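Local atomic coordinates of beta-N-acetylglucosaminidase (Thermotoga maritima, PDB entry 3WO8), a protein that probably hydrolyses terminal non-reducing N-acetyl-D-hexosamine residues of N-acetyl-beta-D-hexosaminides, as a member of glycosyl hydrolase family 3. Residues B[292-295]-B[296-300]; B[321-324]-B[325-328]. All coordinates share one frame; numbering follows the deposited sequence.

Contact 1: residues B[292-295]-B[296-300]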
loop_
_atom_site.group_PDB
_atom_site.type_symbol
_atom_site.label_atom_id
_atom_site.label_comp_id
_atom_site.label_asym_id
_atom_site.label_seq_id
_atom_site.Cartn_x
_atom_site.Cartn_y
_atom_site.Cartn_z
ATOM N N LEU B 292 -9.279 21.657 20.114
ATOM C CA LEU B 292 -7.979 22.016 20.659
ATOM C C LEU B 292 -8.047 23.355 21.309
ATOM O O LEU B 292 -7.696 23.467 22.479
ATOM C CB LEU B 292 -6.858 21.993 19.613
ATOM C CG LEU B 292 -5.442 22.160 20.186
ATOM C CD1 LEU B 292 -5.080 21.051 21.169
ATOM C CD2 LEU B 292 -4.406 22.215 19.078
ATOM N N PRO B 293 -8.517 24.375 20.567
ATOM C CA PRO B 293 -8.575 25.702 21.161
ATOM C C PRO B 293 -9.180 25.645 22.561
ATOM O O PRO B 293 -8.529 26.083 23.503
ATOM C CB PRO B 293 -9.463 26.488 20.186
ATOM C CG PRO B 293 -9.273 25.811 18.878
ATOM C CD PRO B 293 -9.209 24.354 19.259
ATOM N N VAL B 294 -10.364 25.049 22.705
ATOM C CA VAL B 294 -11.004 24.943 24.022
ATOM C C VAL B 294 -10.063 24.247 25.005
ATOM O O VAL B 294 -9.683 24.805 26.055
ATOM C CB VAL B 294 -12.334 24.171 23.959
ATOM C CG1 VAL B 294 -12.865 23.873 25.364
ATOM C CG2 VAL B 294 -13.368 24.921 23.106
ATOM N N TYR B 295 -9.653 23.035 24.651
ATOM C CA TYR B 295 -8.798 22.265 25.555
ATOM C C TYR B 295 -7.514 23.020 25.862
ATOM O O TYR B 295 -7.005 22.984 26.993
ATOM C CB TYR B 295 -8.508 20.886 24.986
ATOM C CG TYR B 295 -9.384 19.782 25.544
ATOM C CD1 TYR B 295 -10.655 19.532 25.048
ATOM C CD2 TYR B 295 -8.917 18.968 26.543
ATOM C CE1 TYR B 295 -11.436 18.494 25.554
ATOM C CE2 TYR B 295 -9.678 17.924 27.044
ATOM C CZ TYR B 295 -10.936 17.685 26.561
ATOM O OH TYR B 295 -11.667 16.635 27.116
ATOM N N TYR B 296 -7.005 23.746 24.877
ATOM C CA TYR B 296 -5.709 24.386 25.063
ATOM C C TYR B 296 -5.809 25.520 26.056
ATOM O O TYR B 296 -4.922 25.679 26.903
ATOM C CB TYR B 296 -5.154 24.912 23.754
ATOM C CG TYR B 296 -3.785 25.597 23.857
ATOM C CD1 TYR B 296 -3.654 26.950 24.248
ATOM C CD2 TYR B 296 -2.627 24.905 23.528
ATOM C CE1 TYR B 296 -2.395 27.565 24.304
ATOM C CE2 TYR B 296 -1.375 25.509 23.589
ATOM C CZ TYR B 296 -1.261 26.834 23.963
ATOM O OH TYR B 296 -0.008 27.398 23.992
ATOM N N GLU B 297 -6.865 26.324 25.928
ATOM C CA GLU B 297 -7.008 27.528 26.763
ATOM C C GLU B 297 -7.500 27.158 28.172
ATOM O O GLU B 297 -7.095 27.809 29.146
ATOM C CB GLU B 297 -7.826 28.630 26.079
ATOM C CG GLU B 297 -9.270 28.259 25.741
ATOM C CD GLU B 297 -9.880 29.071 24.579
ATOM O OE1 GLU B 297 -9.334 29.073 23.432
ATOM O OE2 GLU B 297 -10.942 29.694 24.827
ATOM N N THR B 298 -8.295 26.082 28.296
ATOM C CA THR B 298 -8.572 25.477 29.615
ATOM C C THR B 298 -7.288 25.246 30.398
ATOM O O THR B 298 -7.248 25.488 31.595
ATOM C CB THR B 298 -9.274 24.127 29.511
ATOM O OG1 THR B 298 -10.385 24.235 28.642
ATOM C CG2 THR B 298 -9.780 23.673 30.854
ATOM N N LEU B 299 -6.239 24.777 29.721
ATOM C CA LEU B 299 -4.973 24.443 30.385
ATOM C C LEU B 299 -4.217 25.685 30.819
ATOM O O LEU B 299 -3.712 25.756 31.948
ATOM C CB LEU B 299 -4.061 23.619 29.469
ATOM C CG LEU B 299 -2.661 23.311 30.034
ATOM C CD1 LEU B 299 -2.764 22.236 31.101
ATOM C CD2 LEU B 299 -1.694 22.871 28.952
ATOM N N VAL B 300 -4.126 26.646 29.907
ATOM C CA VAL B 300 -3.359 27.873 30.146
ATOM C C VAL B 300 -3.963 28.668 31.335
ATOM O O VAL B 300 -3.223 29.245 32.144
ATOM C CB VAL B 300 -3.198 28.710 28.826
ATOM C CG1 VAL B 300 -4.422 29.573 28.515
ATOM C CG2 VAL B 300 -1.930 29.559 28.860
#

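Contact 2: residues B[321-324]-B[325-328]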
loop_
_atom_site.group_PDB
_atom_site.type_symbol
_atom_site.label_atom_id
_atom_site.label_comp_id
_atom_site.label_asym_id
_atom_site.label_seq_id
_atom_site.Cartn_x
_atom_site.Cartn_y
_atom_site.Cartn_z
ATOM N N GLU B 321 9.577 15.580 24.924
ATOM C CA GLU B 321 10.744 15.972 24.121
ATOM C C GLU B 321 11.818 14.883 24.022
ATOM O O GLU B 321 12.573 14.832 23.044
ATOM C CB GLU B 321 11.335 17.259 24.646
ATOM C CG GLU B 321 10.418 18.446 24.384
ATOM C CD GLU B 321 10.888 19.706 25.073
ATOM O OE1 GLU B 321 11.493 19.571 26.153
ATOM O OE2 GLU B 321 10.658 20.813 24.532
ATOM N N LYS B 322 11.849 14.029 25.036
ATOM C CA LYS B 322 12.714 12.887 25.087
ATOM C C LYS B 322 12.337 11.922 23.966
ATOM O O LYS B 322 13.175 11.431 23.219
ATOM C CB LYS B 322 12.567 12.184 26.454
ATOM C CG LYS B 322 13.647 11.138 26.731
ATOM C CD LYS B 322 13.644 10.666 28.189
ATOM C CE LYS B 322 12.936 9.323 28.412
ATOM N NZ LYS B 322 13.867 8.222 28.786
ATOM N N TYR B 323 11.046 11.640 23.874
ATOM C CA TYR B 323 10.552 10.692 22.902
ATOM C C TYR B 323 10.754 11.241 21.500
ATOM O O TYR B 323 11.252 10.567 20.612
ATOM C CB TYR B 323 9.103 10.425 23.182
ATOM C CG TYR B 323 8.939 9.305 24.145
ATOM C CD1 TYR B 323 9.251 9.440 25.472
ATOM C CD2 TYR B 323 8.464 8.089 23.718
ATOM C CE1 TYR B 323 9.075 8.388 26.362
ATOM C CE2 TYR B 323 8.294 7.037 24.593
ATOM C CZ TYR B 323 8.612 7.191 25.913
ATOM O OH TYR B 323 8.428 6.105 26.730
ATOM N N LEU B 324 10.389 12.497 21.353
ATOM C CA LEU B 324 10.592 13.221 20.153
ATOM C C LEU B 324 12.050 13.164 19.725
ATOM O O LEU B 324 12.352 12.957 18.537
ATOM C CB LEU B 324 10.167 14.664 20.378
ATOM C CG LEU B 324 9.435 15.341 19.237
ATOM C CD1 LEU B 324 8.320 14.491 18.674
ATOM C CD2 LEU B 324 8.887 16.673 19.724
ATOM N N ALA B 325 12.959 13.339 20.681
ATOM C CA ALA B 325 14.391 13.334 20.372
ATOM C C ALA B 325 14.928 11.980 19.919
ATOM O O ALA B 325 15.946 11.945 19.262
ATOM C CB ALA B 325 15.202 13.835 21.544
ATOM N N PHE B 326 14.272 10.870 20.248
ATOM C CA PHE B 326 14.661 9.591 19.642
ATOM C C PHE B 326 13.726 9.057 18.547
ATOM O O PHE B 326 13.973 8.014 17.990
ATOM C CB PHE B 326 14.973 8.504 20.698
ATOM C CG PHE B 326 13.816 8.098 21.565
ATOM C CD1 PHE B 326 12.646 7.591 21.031
ATOM C CD2 PHE B 326 13.937 8.161 22.944
ATOM C CE1 PHE B 326 11.603 7.200 21.863
ATOM C CE2 PHE B 326 12.900 7.776 23.777
ATOM C CZ PHE B 326 11.727 7.288 23.236
ATOM N N ALA B 327 12.661 9.756 18.216
ATOM C CA ALA B 327 11.800 9.295 17.140
ATOM C C ALA B 327 12.470 9.611 15.825
ATOM O O ALA B 327 13.133 10.645 15.712
ATOM C CB ALA B 327 10.438 9.963 17.216
ATOM N N LYS B 328 12.289 8.719 14.852
ATOM C CA LYS B 328 12.689 8.949 13.444
ATOM C C LYS B 328 12.128 10.267 12.900
ATOM O O LYS B 328 11.108 10.748 13.363
ATOM C CB LYS B 328 12.215 7.788 12.543
ATOM C CG LYS B 328 12.844 6.430 12.840
ATOM C CD LYS B 328 14.346 6.521 13.061
ATOM C CE LYS B 328 15.013 5.178 12.841
ATOM N NZ LYS B 328 16.433 5.234 13.270
#

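Contact 1: residues B[292-295]-B[296-300]
T298 turns its hydroxyl back along the helix to V294: with chi1 at -50°, OG1 lies beside its own backbone N and opposite the carbonyl carbon, which sets OG1 and the backbone N-H on the same carbonyl, V294 O. T298 and V294 lie in the first turns of helix 292-304, the helix that follows the last strand, 283-286, of the family 3 TIM barrel. V294 O is consequently gripped twice, by T298 N at 2.9 Å nearly in line with the carbonyl and by T298 OG1 at 2.7 Å from above the carbonyl plane, 48° out of it. The hydroxyl therefore has a polar partner within its own helix, and the methyl V294 CG1 passes 4.1 Å from OG1. The i to i+4 ladder runs on both sides of this pair: E297 N donates to P293 O at 3.0 Å, while L299 N reaches Y295 O in a weak bond of 3.4 Å. The helix packs between helix 269-279, met by Y295, T298 and L299, and helix 29-37, where L292 and P293 touch I34, over F20 of strand 20-24, where the barrel closes on its first strand. E297 takes a different course. Its CG sits between the backbone N and the carbonyl carbon (chi1 61°), which folds the side chain back over the preceding turn; OE1 lies 3.1 Å from P293 O, two acceptors brought close without a hydrogen bond.

Contact 2: residues B[321-324]-B[325-328]
F326 lays its ring over the carbonyl oxygens of Y323 and K322 in the weakly bonded final part of helix 310-326, in the family 3 TIM-barrel domain, and the same turn redistributes the helical hydrogen bonds. A325 N still donates to E321 O at 2.8 Å, the i to i+4 pattern, and F326 N to K322 O at 3.2 Å. Beyond this the bonding becomes divided: Y323 O accepts two weak bonds, from F326 N and A327 N, while A327 N also donates to L324 O at 3.2 Å in an i to i+3 bond that arrives 74° out of the carbonyl plane. L324 O has a second donor in K329 NZ. The ring of F326 reaches back because its CG stands between the backbone N and the carbonyl carbon (chi1 64°). Y323 CA then makes a CH-pi contact, 3.8 Å from the F326 ring centroid, and F326 CZ rests over one face of the Y323 ring, 3.4 Å from CD2. The two ring planes are oblique at 51°. Y323 OH is satisfied away from this turn, by V215 O, with a weak bond to L252 N, and K214 makes a cation-pi contact with F326. F326 and A327 pack on I167, and L324 and A327 on L70, at the starts of strands 167-173 and 70-72, at the N-terminal mouth of the barrel, the end opposite the active-site end in TIM barrels.

How the contacts relate
Contacts 1 and 2 lie on successive helices, 292-304 and 310-326, and come in that order along the chain. Their centres are 24 Å apart and their nearest atoms about 13 Å, so they do not touch each other. Both helices follow barrel strand 283-286, the last strand of the eight-stranded parallel sheet in chain order. Contact 1 lies on the outside of the barrel wall, whereas contact 2 lies beneath the barrel's N-terminal mouth. Both are structural packing, one at the side and one at the bottom of the barrel, and the chain then continues through helix 334-342 toward the C-terminal mixed sheet.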